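Local coordinates for GST N-terminal domain-containing protein (Pseudomonas syringae pv. tomato, PDB 3IC8) that is of unknown function but belongs to the glutathione S-transferase family, consistent with a glutathione-dependent, transferase-like role, at residues A60-D65 / V296-P301; P242-T247 / R281-L286. One frame throughout, in Å; residues are numbered along the deposited sequence.

Interaction 1: A60-D65 / V296-P301; sequences ADIYCD and VHVHFP
Tyr63 and His299 stack face to face, their ring centres 4.1 Å apart and their planes only 17° from parallel, with His299 CD2 over the middle of the tyrosine ring. Both belong to a parallel strand pair in which 296-300 extends the thioredoxin-like sheet of the GST N-terminal domain beyond strand 61-63. The backbones bond in normal parallel fashion, with Ile62 giving its N-H to His297 O and taking one from His299 N. The imidazole fills the hollow between Tyr63 and Asp61: one face lies against the phenol, while its edge points NE2 at Asp61 OD1. This 2.8 Å hydrogen bond lies in the imidazole plane but is bent (145° at the hydrogen), and it meets OD1 on the anti side, tilted 25° out of the carboxylate plane.

Within this contact the face carrying Ile62 and Val298 is apolar. Ile62 CD1 drops onto the branched end of Val296, 3.8 Å from CG2, and Leu46 and Thr47 of helix 41-47 cover Ile62. Farther along, Cys64, a suitably small residue, touches with SG both Val298 CG1 at 3.9 Å and, obliquely to the ring, Phe300 CE1 at 3.8 Å. Pro301 then lays its ring beside Asp65, the N-cap residue of helix 66-76. Because His299 ND1 bonds Glu283 as well, two carboxylates hold the buried imidazole at both nitrogens, which would probably favour its protonated form.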
# COMPACT_ATOMS: atom_id res chain seq x y z
N ALA A 60 -13.85 37.59 -0.96
CA ALA A 60 -14.53 38.29 0.08
C ALA A 60 -15.74 37.50 0.55
O ALA A 60 -16.62 38.04 1.13
CB ALA A 60 -14.93 39.65 -0.36
N ASP A 61 -15.75 36.21 0.28
CA ASP A 61 -16.77 35.32 0.80
C ASP A 61 -16.16 34.37 1.80
O ASP A 61 -15.20 33.71 1.53
CB ASP A 61 -17.44 34.53 -0.31
CG ASP A 61 -18.32 35.37 -1.17
OD1 ASP A 61 -19.41 35.72 -0.76
OD2 ASP A 61 -17.93 35.67 -2.28
N ILE A 62 -16.74 34.35 2.98
CA ILE A 62 -16.26 33.56 4.06
C ILE A 62 -17.28 32.52 4.40
O ILE A 62 -18.42 32.83 4.59
CB ILE A 62 -15.95 34.45 5.25
CG1 ILE A 62 -14.63 35.14 5.02
CG2 ILE A 62 -15.79 33.66 6.48
CD1 ILE A 62 -14.74 36.47 4.48
N TYR A 63 -16.87 31.27 4.47
CA TYR A 63 -17.77 30.18 4.74
C TYR A 63 -17.46 29.50 6.05
O TYR A 63 -16.38 29.04 6.26
CB TYR A 63 -17.71 29.17 3.61
CG TYR A 63 -18.13 29.71 2.29
CD1 TYR A 63 -19.38 29.50 1.81
CD2 TYR A 63 -17.27 30.45 1.53
CE1 TYR A 63 -19.75 29.98 0.63
CE2 TYR A 63 -17.64 30.94 0.37
CZ TYR A 63 -18.88 30.70 -0.08
OH TYR A 63 -19.26 31.20 -1.28
N CYS A 64 -18.46 29.45 6.91
CA CYS A 64 -18.35 28.98 8.27
C CYS A 64 -19.05 27.67 8.41
O CYS A 64 -20.11 27.50 7.93
CB CYS A 64 -19.04 29.95 9.21
SG CYS A 64 -18.37 31.56 9.27
N ASP A 65 -18.40 26.73 9.06
CA ASP A 65 -19.00 25.45 9.32
C ASP A 65 -18.64 24.50 8.22
O ASP A 65 -18.87 24.77 7.08
CB ASP A 65 -20.51 25.56 9.45
CG ASP A 65 -21.11 24.35 10.10
OD1 ASP A 65 -21.08 24.25 11.31
OD2 ASP A 65 -21.61 23.49 9.40
N VAL A 296 -17.42 42.40 3.15
CA VAL A 296 -17.33 40.97 3.15
C VAL A 296 -18.69 40.31 3.30
O VAL A 296 -19.56 40.82 3.96
CB VAL A 296 -16.42 40.58 4.27
CG1 VAL A 296 -17.05 39.58 5.11
CG2 VAL A 296 -15.13 40.14 3.77
N HIS A 297 -18.85 39.16 2.69
CA HIS A 297 -20.05 38.38 2.83
C HIS A 297 -19.71 37.14 3.62
O HIS A 297 -18.78 36.46 3.29
CB HIS A 297 -20.56 37.93 1.48
CG HIS A 297 -21.42 38.92 0.78
ND1 HIS A 297 -21.56 40.22 1.19
CD2 HIS A 297 -22.20 38.79 -0.31
CE1 HIS A 297 -22.38 40.85 0.38
NE2 HIS A 297 -22.78 40.00 -0.53
N VAL A 298 -20.47 36.85 4.66
CA VAL A 298 -20.27 35.69 5.50
C VAL A 298 -21.43 34.73 5.43
O VAL A 298 -22.56 35.10 5.58
CB VAL A 298 -20.03 36.12 6.92
CG1 VAL A 298 -19.63 34.98 7.77
CG2 VAL A 298 -19.00 37.13 6.96
N HIS A 299 -21.14 33.47 5.18
CA HIS A 299 -22.18 32.49 4.94
C HIS A 299 -22.32 31.47 6.03
O HIS A 299 -21.36 30.91 6.48
CB HIS A 299 -21.94 31.78 3.63
CG HIS A 299 -21.51 32.66 2.52
ND1 HIS A 299 -22.16 32.68 1.31
CD2 HIS A 299 -20.48 33.51 2.40
CE1 HIS A 299 -21.55 33.52 0.51
NE2 HIS A 299 -20.53 34.04 1.14
N PHE A 300 -23.55 31.25 6.45
CA PHE A 300 -23.89 30.33 7.51
C PHE A 300 -24.98 29.43 7.06
O PHE A 300 -25.82 29.82 6.33
CB PHE A 300 -24.44 31.07 8.70
CG PHE A 300 -23.49 31.98 9.34
CD1 PHE A 300 -22.57 31.52 10.21
CD2 PHE A 300 -23.56 33.31 9.10
CE1 PHE A 300 -21.73 32.36 10.79
CE2 PHE A 300 -22.71 34.14 9.69
CZ PHE A 300 -21.81 33.68 10.54
N PRO A 301 -24.98 28.21 7.54
CA PRO A 301 -26.07 27.29 7.32
C PRO A 301 -27.26 27.58 8.20
O PRO A 301 -27.11 28.19 9.21
CB PRO A 301 -25.45 25.97 7.72
CG PRO A 301 -24.41 26.30 8.60
CD PRO A 301 -23.87 27.58 8.24

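Interaction 2: P242-T247 / R281-L286; sequences PLPDET and REELIL
A water is shared across the contact: it donates to Glu246 OE2 at 3.2 Å and accepts from the backbone N of Glu282, also at 3.2 Å. Glu282 lies in the turn of a beta-hairpin whose strands are 272-279 and 284-290, and the irregular 242-247 segment, coming after helix 228-237, runs across that hairpin. Glu246 suits this place because its chain, extended beyond CG, carries a carboxylate out to the backbone N-H groups of the turn, that of Glu282 being reached through the water. Its other oxygen, OE1, probably accepts from Arg281 N and faces the guanidinium, but OE1 and Arg281 NH1 are modelled too close together, so the salt bridge is doubtful in detail. With the same caution, NH1 makes at best a weak hydrogen bond to Thr247 O, which lies at the guanidinium edge.

At the other end the contact turns apolar. Leu243 and Pro244 have the extended backbone that proline favours, and Pro244 meets Ile285 tip to tip, CD to CD1, at 4.0 Å. Leu243 CD2 reaches the same methyl from 4.2 Å, so the slim end of Ile285 serves both residues, while Phe278 of strand 272-279 also touches Pro244 and Ile285. Glu283 has its other oxygen, OE2, committed to His299, and its OE1 rests 4.1 Å from Pro244 CG, the two side chains crossing at about a right angle.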
# COMPACT_ATOMS: atom_id res chain seq x y z
N PRO A 242 -21.91 37.17 -6.46
CA PRO A 242 -23.31 37.49 -6.63
C PRO A 242 -24.09 36.50 -5.81
O PRO A 242 -23.70 35.37 -5.73
CB PRO A 242 -23.54 37.25 -8.11
CG PRO A 242 -22.48 36.38 -8.53
CD PRO A 242 -21.31 36.74 -7.73
N LEU A 243 -25.19 36.95 -5.23
CA LEU A 243 -26.03 36.14 -4.40
C LEU A 243 -26.79 35.12 -5.20
O LEU A 243 -27.03 35.29 -6.35
CB LEU A 243 -27.04 37.01 -3.69
CG LEU A 243 -26.55 38.23 -2.96
CD1 LEU A 243 -27.67 38.88 -2.32
CD2 LEU A 243 -25.58 37.83 -1.94
N PRO A 244 -27.21 34.07 -4.56
CA PRO A 244 -27.95 33.02 -5.23
C PRO A 244 -29.28 33.53 -5.71
O PRO A 244 -29.84 34.44 -5.14
CB PRO A 244 -28.15 32.01 -4.12
CG PRO A 244 -27.10 32.25 -3.23
CD PRO A 244 -26.86 33.67 -3.20
N ASP A 245 -29.80 32.95 -6.78
CA ASP A 245 -31.01 33.47 -7.35
C ASP A 245 -32.22 32.78 -6.81
O ASP A 245 -33.31 33.04 -7.24
CB ASP A 245 -31.00 33.40 -8.87
CG ASP A 245 -30.62 32.06 -9.38
OD1 ASP A 245 -30.41 31.93 -10.58
OD2 ASP A 245 -30.52 31.13 -8.57
N GLU A 246 -32.03 31.92 -5.83
CA GLU A 246 -33.10 31.15 -5.26
C GLU A 246 -34.12 32.03 -4.57
O GLU A 246 -33.77 33.04 -4.00
CB GLU A 246 -32.52 30.14 -4.29
CG GLU A 246 -33.34 29.88 -3.09
CD GLU A 246 -32.76 28.81 -2.21
OE1 GLU A 246 -33.51 28.21 -1.45
OE2 GLU A 246 -31.56 28.56 -2.29
N THR A 247 -35.38 31.65 -4.63
CA THR A 247 -36.44 32.40 -4.00
C THR A 247 -36.95 31.62 -2.83
O THR A 247 -37.27 30.47 -2.93
CB THR A 247 -37.59 32.61 -4.96
OG1 THR A 247 -37.96 31.35 -5.51
CG2 THR A 247 -37.19 33.49 -6.08
N ARG A 281 -32.55 27.93 1.61
CA ARG A 281 -32.76 26.61 2.16
C ARG A 281 -31.55 26.05 2.87
O ARG A 281 -31.64 25.45 3.91
CB ARG A 281 -33.13 25.67 1.03
CG ARG A 281 -34.53 25.75 0.58
CD ARG A 281 -34.65 25.22 -0.83
NE ARG A 281 -35.94 25.52 -1.44
CZ ARG A 281 -36.33 26.72 -1.85
NH1 ARG A 281 -35.54 27.76 -1.70
NH2 ARG A 281 -37.51 26.87 -2.40
N GLU A 282 -30.40 26.25 2.27
CA GLU A 282 -29.15 25.84 2.82
C GLU A 282 -28.34 26.96 3.41
O GLU A 282 -27.35 26.70 4.04
CB GLU A 282 -28.35 25.20 1.71
CG GLU A 282 -28.95 23.96 1.17
CD GLU A 282 -28.83 22.76 2.10
OE1 GLU A 282 -27.94 22.74 2.93
OE2 GLU A 282 -29.63 21.84 1.99
N GLU A 283 -28.73 28.20 3.19
CA GLU A 283 -27.82 29.29 3.46
C GLU A 283 -28.37 30.60 3.98
O GLU A 283 -29.41 31.03 3.61
CB GLU A 283 -27.05 29.58 2.19
CG GLU A 283 -25.69 30.11 2.38
CD GLU A 283 -24.99 30.29 1.08
OE1 GLU A 283 -25.63 30.32 0.03
OE2 GLU A 283 -23.78 30.41 1.09
N LEU A 284 -27.60 31.25 4.82
CA LEU A 284 -27.80 32.63 5.16
C LEU A 284 -26.56 33.43 4.86
O LEU A 284 -25.48 33.03 5.20
CB LEU A 284 -28.14 32.77 6.63
CG LEU A 284 -29.27 31.93 7.18
CD1 LEU A 284 -28.98 31.60 8.57
CD2 LEU A 284 -30.49 32.69 7.11
N ILE A 285 -26.71 34.58 4.22
CA ILE A 285 -25.58 35.42 3.90
C ILE A 285 -25.62 36.78 4.56
O ILE A 285 -26.59 37.47 4.51
CB ILE A 285 -25.47 35.61 2.42
CG1 ILE A 285 -25.64 34.29 1.72
CG2 ILE A 285 -24.13 36.10 2.08
CD1 ILE A 285 -25.18 34.32 0.37
N LEU A 286 -24.52 37.18 5.12
CA LEU A 286 -24.56 38.39 5.82
C LEU A 286 -23.40 39.27 5.40
O LEU A 286 -22.31 38.79 5.17
CB LEU A 286 -24.66 38.06 7.29
CG LEU A 286 -24.14 38.90 8.41
CD1 LEU A 286 -24.28 38.13 9.67
CD2 LEU A 286 -22.72 39.15 8.09
O HOH W 1 -29.34 28.33 0.07

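Overall arrangement
The two contacts lie about 11 Å apart, centre to centre, on one mixed sheet. Along the chain both segments of interaction 2 fall between those of interaction 1: the order is 60-65, 242-247, 281-286, 296-301. Interaction 1 is the buried seam where the strands that follow helix 228-237 join the GST N-terminal domain, whereas interaction 2 lies at the surface, where the loop covers the next strand. The sheet is continuous because strand 296-300 pairs with 61-63 on one edge and, antiparallel, with 284-290 on the other, Leu284 and Leu286 probably bonding to Phe300 and Val298. Leu243 also touches His297, and Ile285 touches His299, so side chains link the contacts too.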